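Local coordinates for protein beta-lactamase/D-alanine Carboxypeptidase (Yersinia pestis, PDB 3RJU) that probably acts as a serine hydrolase of the beta-lactamase and penicillin-binding protein family, cleaving beta-lactams or the terminal D-alanine of peptidoglycan peptides, at residues 234-237 / 238-241; 182-186 / 187-191; 139-142 / 143-146; 164-167 / 168-171. All blocks are in the same frame, centred on the assembly; numbering follows the deposited sequence.

Interaction 1 of 4, residues 234-237 / 238-241; sequences EDMQ and HWMQ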
# COMPACT_ATOMS: atom_id res chain seq x y z
N GLU A 234 5.17 13.47 5.79
CA GLU A 234 5.34 13.45 7.25
C GLU A 234 4.38 12.45 7.91
O GLU A 234 4.75 11.77 8.89
CB GLU A 234 5.21 14.87 7.85
CG GLU A 234 3.80 15.41 7.85
CD GLU A 234 3.73 16.89 8.18
OE1 GLU A 234 4.77 17.49 8.55
OE2 GLU A 234 2.62 17.46 8.08
N ASP A 235 3.15 12.33 7.40
CA ASP A 235 2.21 11.35 7.95
C ASP A 235 2.75 9.95 7.72
O ASP A 235 2.67 9.09 8.62
CB ASP A 235 0.83 11.44 7.29
CG ASP A 235 -0.03 12.59 7.83
OD1 ASP A 235 0.48 13.47 8.55
OD2 ASP A 235 -1.23 12.60 7.52
N MSE A 236 3.27 9.70 6.52
CA MSE A 236 3.79 8.38 6.19
C MSE A 236 5.03 8.03 6.99
O MSE A 236 5.25 6.85 7.31
CB MSE A 236 4.06 8.25 4.68
CG MSE A 236 2.79 8.35 3.84
SE MSE A 236 1.46 7.01 4.36
CE MSE A 236 2.59 5.46 4.13
N GLN A 237 5.84 9.04 7.33
CA GLN A 237 6.96 8.80 8.24
C GLN A 237 6.44 8.19 9.56
O GLN A 237 6.98 7.20 10.07
CB GLN A 237 7.74 10.08 8.55
CG GLN A 237 8.87 9.88 9.52
CD GLN A 237 9.36 11.19 10.14
OE1 GLN A 237 9.38 12.23 9.48
NE2 GLN A 237 9.75 11.13 11.42
N HIS A 238 5.41 8.82 10.13
CA HIS A 238 4.86 8.35 11.40
C HIS A 238 4.30 6.94 11.29
O HIS A 238 4.49 6.13 12.21
CB HIS A 238 3.81 9.34 11.92
CG HIS A 238 4.36 10.69 12.23
ND1 HIS A 238 5.46 10.88 13.04
CD2 HIS A 238 3.98 11.93 11.82
CE1 HIS A 238 5.73 12.17 13.12
NE2 HIS A 238 4.85 12.83 12.39
N TRP A 239 3.64 6.63 10.18
CA TRP A 239 3.08 5.29 9.97
C TRP A 239 4.19 4.26 9.87
O TRP A 239 4.16 3.20 10.53
CB TRP A 239 2.20 5.25 8.71
CG TRP A 239 1.43 3.98 8.62
CD1 TRP A 239 0.26 3.71 9.26
CD2 TRP A 239 1.76 2.81 7.86
NE1 TRP A 239 -0.16 2.43 8.96
CE2 TRP A 239 0.73 1.86 8.09
CE3 TRP A 239 2.80 2.48 6.99
CZ2 TRP A 239 0.74 0.59 7.50
CZ3 TRP A 239 2.81 1.22 6.41
CH2 TRP A 239 1.78 0.30 6.66
N MSE A 240 5.20 4.56 9.06
CA MSE A 240 6.27 3.61 8.83
C MSE A 240 7.06 3.36 10.14
O MSE A 240 7.52 2.25 10.39
CB MSE A 240 7.20 4.15 7.74
CG MSE A 240 8.31 3.19 7.39
SE MSE A 240 9.21 3.61 5.71
CE MSE A 240 10.09 5.26 6.26
N GLN A 241 7.19 4.39 10.96
CA GLN A 241 7.97 4.30 12.20
C GLN A 241 7.46 3.19 13.13
O GLN A 241 8.23 2.61 13.89
CB GLN A 241 7.96 5.65 12.95
CG GLN A 241 8.78 5.67 14.27
CD GLN A 241 10.26 5.51 14.02
OE1 GLN A 241 10.94 6.45 13.63
NE2 GLN A 241 10.77 4.29 14.21
O HOH W 1 9.76 8.90 13.33
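Met236, a selenomethionine, and Trp239 lie side by side on helix 233-241 and point the same way, so that CE of Met236 comes 4.1 Å from CE3 of Trp239. The torsions account for this approach: Met236 starts with CG beside its backbone N and then bends at both chi2 (-57°) and chi3 (-56°), which folds the terminal methyl back toward the indole. The methyl approaches the indole obliquely. On another side of the helix, partly exposed, the side chains are polar. The side-chain amides of Gln237 and Gln241 are joined through a water, which accepts from Gln237 NE2 at 2.9 Å and donates to Gln241 OE1 at 2.7 Å. Gln237 reaches it with an extended chain, whereas Gln241 bends at chi2 (66°). His238 sets its ring near the first turn, with CD2 3.0 Å from Glu234 O, the carbonyl that also accepts from His238 N at 3.3 Å. Three further i to i+4 bonds follow, among them Met240 N to Met236 O at 2.9 Å. Polar ends on the inner side are paired beyond the helix: Asp235 OD2 accepts from Thr196 OG1 and Asn195 N, and the indole NE1 of Trp239 is bonded to Glu70 OE1. Met236, Trp239 and Met240 all touch Met313 on strand 309-316, while Met236 and Trp239 also meet helix 64-77. This is an amphipathic alpha-helix, wedged between the large antiparallel sheet and the central helix of a beta-lactamase fold.

Interaction 2 of 4, residues 182-186 / 187-191; sequences LLRDK and ITAPL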
# COMPACT_ATOMS: atom_id res chain seq x y z
N LEU A 182 -13.07 3.40 10.50
CA LEU A 182 -12.02 2.45 10.88
C LEU A 182 -10.63 2.99 10.62
O LEU A 182 -9.74 2.87 11.47
CB LEU A 182 -12.18 1.12 10.15
CG LEU A 182 -13.24 0.16 10.66
CD1 LEU A 182 -13.35 -1.05 9.72
CD2 LEU A 182 -12.89 -0.27 12.07
N LEU A 183 -10.42 3.56 9.43
CA LEU A 183 -9.11 4.12 9.06
C LEU A 183 -8.71 5.19 10.09
O LEU A 183 -7.58 5.22 10.56
CB LEU A 183 -9.18 4.72 7.65
CG LEU A 183 -7.96 5.46 7.11
CD1 LEU A 183 -6.74 4.53 7.12
CD2 LEU A 183 -8.26 5.97 5.71
N ARG A 184 -9.67 6.05 10.43
CA ARG A 184 -9.44 7.10 11.41
C ARG A 184 -9.17 6.50 12.80
O ARG A 184 -8.16 6.79 13.43
CB ARG A 184 -10.65 8.03 11.46
CG ARG A 184 -10.54 9.19 12.43
CD ARG A 184 -11.91 9.80 12.68
NE ARG A 184 -12.81 8.83 13.32
CZ ARG A 184 -14.13 8.94 13.41
NH1 ARG A 184 -14.74 9.99 12.87
NH2 ARG A 184 -14.83 8.00 14.01
N ASP A 185 -10.06 5.62 13.25
CA ASP A 185 -9.98 5.12 14.64
C ASP A 185 -8.83 4.15 14.90
O ASP A 185 -8.24 4.16 16.00
CB ASP A 185 -11.31 4.46 15.06
CG ASP A 185 -12.47 5.43 15.04
OD1 ASP A 185 -12.23 6.66 14.97
OD2 ASP A 185 -13.63 4.96 15.10
N LYS A 186 -8.52 3.31 13.91
CA LYS A 186 -7.47 2.31 14.08
C LYS A 186 -6.08 2.79 13.66
O LYS A 186 -5.08 2.26 14.14
CB LYS A 186 -7.80 1.02 13.31
CG LYS A 186 -8.96 0.21 13.89
CD LYS A 186 -8.68 -0.13 15.33
CE LYS A 186 -9.43 -1.39 15.77
NZ LYS A 186 -9.12 -1.69 17.19
N ILE A 187 -6.02 3.76 12.76
CA ILE A 187 -4.73 4.16 12.20
C ILE A 187 -4.38 5.64 12.35
O ILE A 187 -3.42 6.01 13.04
CB ILE A 187 -4.60 3.77 10.72
CG1 ILE A 187 -4.73 2.26 10.56
CG2 ILE A 187 -3.25 4.24 10.18
CD1 ILE A 187 -4.59 1.76 9.11
N THR A 188 -5.15 6.50 11.69
CA THR A 188 -4.71 7.88 11.53
C THR A 188 -4.87 8.75 12.79
O THR A 188 -4.00 9.56 13.09
CB THR A 188 -5.37 8.57 10.31
OG1 THR A 188 -6.77 8.77 10.56
CG2 THR A 188 -5.18 7.72 9.04
N ALA A 189 -5.97 8.60 13.52
CA ALA A 189 -6.15 9.42 14.71
C ALA A 189 -5.11 9.12 15.81
O ALA A 189 -4.52 10.05 16.38
CB ALA A 189 -7.59 9.35 15.24
N PRO A 190 -4.86 7.82 16.10
CA PRO A 190 -3.86 7.54 17.14
C PRO A 190 -2.46 8.04 16.78
O PRO A 190 -1.68 8.34 17.68
CB PRO A 190 -3.87 6.01 17.24
CG PRO A 190 -5.25 5.62 16.77
CD PRO A 190 -5.60 6.61 15.69
N LEU A 191 -2.15 8.12 15.49
CA LEU A 191 -0.81 8.53 15.09
C LEU A 191 -0.74 10.00 14.68
O LEU A 191 0.33 10.50 14.34
CB LEU A 191 -0.30 7.64 13.96
CG LEU A 191 -0.01 6.19 14.32
CD1 LEU A 191 0.43 5.44 13.06
CD2 LEU A 191 1.06 6.11 15.40
O HOH W 2 -2.19 3.81 14.50
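Leu183 and Thr188 meet where helix 179-191 widens, and Leu183 O is the focus of the tight side. That carbonyl accepts from two backbone nitrogens: Thr188 N at 3.0 Å, nearly straight (168°) and in the carbonyl plane, and Ile187 N at 3.1 Å, more bent and well above the plane. The i to i+5 bond belongs to a pi-type turn, and Ala189 N continues it by bonding to Arg184 O at 2.8 Å. Leu183 CD1 lies in a fork, 4.0 Å from Ile187 CD1 and equally far from Thr188 CG2. Thr188 places its hydroxyl between backbone N and carbonyl carbon (chi1 69°), which turns OG1 over Arg184 CA at 3.3 Å and leaves CG2 for the leucine. Ile187 continues this apolar side onto Met67 and Ile71 of helix 64-77.

On the outer side Arg184, Ala189 and Pro190 are exposed, and side chains meet sparsely, as with Arg184 CG and Ala189 CB at 4.1 Å. In the conformer described, Arg184 grips Asp185 side-on, with NE 2.8 Å from OD1; a second conformer is deposited, so the grip may not be constant. A water bridges Lys186 O and Ile187 O.

Chemically, Pro190 N cannot donate to the turn before it, which accounts for the missing bond at the kink, and the shared Leu183 O marks the widened turn. Lys186 pairs with Asp78 and Asp185 OD2 with Lys177, so both charges are probably balanced from beyond the two segments.

Interaction 3 of 4, residues 139-142 / 143-146; sequences NRWQ and WLKL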
# COMPACT_ATOMS: atom_id res chain seq x y z
N ASN A 139 -21.63 -1.15 -6.57
CA ASN A 139 -21.30 -1.81 -7.84
C ASN A 139 -20.65 -3.17 -7.59
O ASN A 139 -20.97 -4.16 -8.26
CB ASN A 139 -20.31 -1.00 -8.69
CG ASN A 139 -20.85 0.34 -9.14
OD1 ASN A 139 -20.07 1.27 -9.34
ND2 ASN A 139 -22.16 0.46 -9.33
N ARG A 140 -19.71 -3.20 -6.64
CA ARG A 140 -18.96 -4.43 -6.36
C ARG A 140 -19.88 -5.57 -5.96
O ARG A 140 -19.74 -6.70 -6.45
CB ARG A 140 -17.93 -4.22 -5.24
CG ARG A 140 -16.75 -3.41 -5.65
CD ARG A 140 -15.68 -3.49 -4.58
NE ARG A 140 -15.93 -2.74 -3.35
CZ ARG A 140 -15.72 -1.43 -3.20
NH1 ARG A 140 -15.35 -0.69 -4.24
NH2 ARG A 140 -15.90 -0.85 -2.02
N TRP A 141 -20.79 -5.29 -5.04
CA TRP A 141 -21.65 -6.34 -4.51
C TRP A 141 -22.73 -6.76 -5.50
O TRP A 141 -23.12 -7.92 -5.53
CB TRP A 141 -22.18 -5.97 -3.13
CG TRP A 141 -21.06 -6.04 -2.16
CD1 TRP A 141 -20.17 -5.04 -1.87
CD2 TRP A 141 -20.65 -7.19 -1.40
NE1 TRP A 141 -19.24 -5.50 -0.96
CE2 TRP A 141 -19.50 -6.81 -0.67
CE3 TRP A 141 -21.13 -8.50 -1.28
CZ2 TRP A 141 -18.85 -7.68 0.21
CZ3 TRP A 141 -20.47 -9.37 -0.42
CH2 TRP A 141 -19.34 -8.96 0.30
N GLN A 142 -23.17 -5.82 -6.35
CA GLN A 142 -24.09 -6.15 -7.43
C GLN A 142 -23.41 -7.10 -8.43
O GLN A 142 -24.02 -8.07 -8.89
CB GLN A 142 -24.59 -4.87 -8.11
CG GLN A 142 -25.65 -5.10 -9.17
CD GLN A 142 -26.89 -5.81 -8.64
OE1 GLN A 142 -27.33 -5.57 -7.51
NE2 GLN A 142 -27.45 -6.71 -9.46
N TRP A 143 -22.14 -6.85 -8.74
CA TRP A 143 -21.37 -7.72 -9.62
C TRP A 143 -21.08 -9.07 -8.96
O TRP A 143 -21.21 -10.11 -9.58
CB TRP A 143 -20.05 -7.07 -10.03
CG TRP A 143 -19.16 -7.98 -10.83
CD1 TRP A 143 -19.19 -8.17 -12.19
CD2 TRP A 143 -18.12 -8.85 -10.33
NE1 TRP A 143 -18.23 -9.10 -12.56
CE2 TRP A 143 -17.56 -9.52 -11.44
CE3 TRP A 143 -17.61 -9.11 -9.05
CZ2 TRP A 143 -16.53 -10.45 -11.31
CZ3 TRP A 143 -16.58 -10.04 -8.92
CH2 TRP A 143 -16.05 -10.69 -10.05
N LEU A 144 -20.67 -9.04 -7.70
CA LEU A 144 -20.19 -10.25 -7.04
C LEU A 144 -21.30 -11.31 -6.97
O LEU A 144 -21.07 -12.51 -7.15
CB LEU A 144 -19.65 -9.90 -5.65
CG LEU A 144 -18.97 -11.02 -4.87
CD1 LEU A 144 -17.73 -11.54 -5.60
CD2 LEU A 144 -18.62 -10.53 -3.47
N LYS A 145 -22.53 -10.86 -6.75
CA LYS A 145 -23.59 -11.80 -6.48
C LYS A 145 -23.93 -12.67 -7.70
O LYS A 145 -24.49 -13.75 -7.56
CB LYS A 145 -24.83 -11.08 -5.94
CG LYS A 145 -25.58 -10.26 -6.96
CD LYS A 145 -26.73 -9.56 -6.28
CE LYS A 145 -27.58 -8.81 -7.27
NZ LYS A 145 -28.68 -8.07 -6.57
N LEU A 146 -23.55 -12.21 -8.89
CA LEU A 146 -23.77 -12.96 -10.11
C LEU A 146 -22.48 -13.54 -10.69
O LEU A 146 -22.51 -14.20 -11.73
CB LEU A 146 -24.43 -12.07 -11.17
CG LEU A 146 -25.83 -11.56 -10.86
CD1 LEU A 146 -26.25 -10.54 -11.90
CD2 LEU A 146 -26.81 -12.72 -10.81
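Leu144 lays its CD2 methyl over one face of the Trp141 indole, 3.8 Å from CZ3 and offset toward the rim. The approach is a CH-pi contact to the six-membered ring, 4.1 Å from its centroid and 23° off the normal. Trp141 has CG anti to the carbonyl carbon, Leu144 has CG anti to the backbone N, and as a result the two side chains run the same way. On the solvent side Gln142 and Lys145 approach obliquely. Lys145 takes the less common first torsion (chi1 72°) and is then fully extended, while Gln142 bends at chi2; together these bring Lys145 NZ within 3.0 Å of Gln142 OE1, a hydrogen bond in which NZ comes in beside the C=O (C=O...N angle 107°) and tilted from its plane. In the backbone, Leu144 N bonds Arg140 O at 2.8 Å; Lys145 N reaches Trp141 O at 3.2 Å from above the carbonyl plane.

Helix 137-144 lies against helix 162-175. Trp141 rests on Leu166 and gives its NE1 to Asp169, Arg140 pairs with the same aspartate and also bonds Ala222 O, and Trp143 covers Leu162 while reaching the loop at Gln122 and Pro123.

Interaction 4 of 4, residues 164-167 / 168-171; sequences YDLL and ADAL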
# COMPACT_ATOMS: atom_id res chain seq x y z
N TYR A 164 -9.27 -6.35 -2.60
CA TYR A 164 -8.93 -5.50 -1.47
C TYR A 164 -10.04 -4.53 -1.08
O TYR A 164 -10.21 -4.21 0.10
CB TYR A 164 -7.60 -4.77 -1.70
CG TYR A 164 -6.48 -5.36 -0.89
CD1 TYR A 164 -6.22 -4.91 0.39
CD2 TYR A 164 -5.72 -6.43 -1.39
CE1 TYR A 164 -5.22 -5.46 1.17
CE2 TYR A 164 -4.71 -7.00 -0.62
CZ TYR A 164 -4.46 -6.50 0.66
OH TYR A 164 -3.47 -7.05 1.44
N ASP A 165 -10.82 -4.05 -2.06
CA ASP A 165 -11.97 -3.22 -1.71
C ASP A 165 -13.10 -4.07 -1.10
O ASP A 165 -13.77 -3.63 -0.16
CB ASP A 165 -12.40 -2.40 -2.92
CG ASP A 165 -11.35 -1.38 -3.29
OD1 ASP A 165 -10.88 -0.70 -2.35
OD2 ASP A 165 -10.99 -1.28 -4.49
N LEU A 166 -13.29 -5.28 -1.61
CA LEU A 166 -14.21 -6.21 -0.95
C LEU A 166 -13.77 -6.48 0.50
O LEU A 166 -14.60 -6.60 1.38
CB LEU A 166 -14.35 -7.53 -1.72
CG LEU A 166 -15.07 -7.41 -3.07
CD1 LEU A 166 -14.92 -8.70 -3.89
CD2 LEU A 166 -16.56 -7.05 -2.90
N LEU A 167 -12.47 -6.58 0.73
CA LEU A 167 -11.96 -6.76 2.09
C LEU A 167 -12.34 -5.57 2.96
O LEU A 167 -12.82 -5.75 4.09
CB LEU A 167 -10.44 -6.94 2.08
CG LEU A 167 -9.76 -7.09 3.44
CD1 LEU A 167 -10.35 -8.25 4.25
CD2 LEU A 167 -8.24 -7.26 3.24
N ALA A 168 -12.15 -4.36 2.45
CA ALA A 168 -12.51 -3.17 3.22
C ALA A 168 -13.99 -3.19 3.53
O ALA A 168 -14.38 -2.89 4.65
CB ALA A 168 -12.15 -1.88 2.47
N ASP A 169 -14.80 -3.59 2.55
CA ASP A 169 -16.26 -3.68 2.75
C ASP A 169 -16.58 -4.65 3.90
O ASP A 169 -17.46 -4.39 4.75
CB ASP A 169 -16.96 -4.20 1.49
CG ASP A 169 -16.77 -3.29 0.26
OD1 ASP A 169 -16.42 -2.10 0.40
OD2 ASP A 169 -16.99 -3.80 -0.86
N ALA A 170 -15.88 -5.79 3.90
CA ALA A 170 -16.13 -6.82 4.90
C ALA A 170 -15.75 -6.31 6.29
O ALA A 170 -16.46 -6.53 7.27
CB ALA A 170 -15.35 -8.08 4.56
N LEU A 171 -14.60 -5.63 6.36
CA LEU A 171 -14.11 -5.12 7.63
C LEU A 171 -15.07 -4.08 8.21
O LEU A 171 -15.35 -4.06 9.42
CB LEU A 171 -12.72 -4.53 7.46
CG LEU A 171 -11.65 -5.52 7.00
CD1 LEU A 171 -10.31 -4.80 6.84
CD2 LEU A 171 -11.51 -6.69 8.01
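A largely buried contact of one turn within helix 162-175 sets Leu167 against Leu171 and Leu166 against Asp169, in the all-helical part of the fold. Four i to i+4 backbone bonds support it, among them Leu171 N to Leu167 O at 2.9 Å. Leu167 carries CG anti to the backbone N (chi1 178°) and Leu171 carries it beside the N (chi1 -62°), so the two side chains cross at a slant, and CD1 of Leu167 comes 4.1 Å from CG of Leu171. On another side of the helix, Asp169 folds back over the preceding turn: its OD2 lies 3.9 Å from CD2 of Leu166. Its OD1 is 3.1 Å from Asp165 O, two acceptors that do not bond; the carboxylate's partners, Arg140 and Trp141, come from outside. Asp165 points away from the second segment and bonds Gly225 N and Ser226 OG.

Leu167 packs on Leu108, Leu111 and Ala112 of helix 108-113, and Leu171 on Met72 of helix 64-77. Tyr164 bonds Ala112 O and Ser69 OG and touches Lys65, a residue of a probable SxxK motif, while Leu166 faces helix 137-144.

How the interactions relate
Along the chain the order is interaction 3, interaction 4, interaction 2, interaction 1. Interactions 3 and 4 have centres about 13 Å apart, and their two helices are joined through Asp169. Interactions 4 and 2 lie on successive helices, 162-175 and 179-191, about 17 Å between centres, and meet where Leu182 CD1 packs on Leu171 O. Interaction 2 in turn meets interaction 1 through Ile187 CG2 and Trp239 CD1, 3.7 Å apart. Interactions 1 and 3 stand about 35 Å apart between centres, on opposite sides of the chain's centre. The series thus runs from the outer helices to the sheet, with interactions 1, 2 and 4 all packing on helix 64-77, at whose start the probable SxxK motif lies.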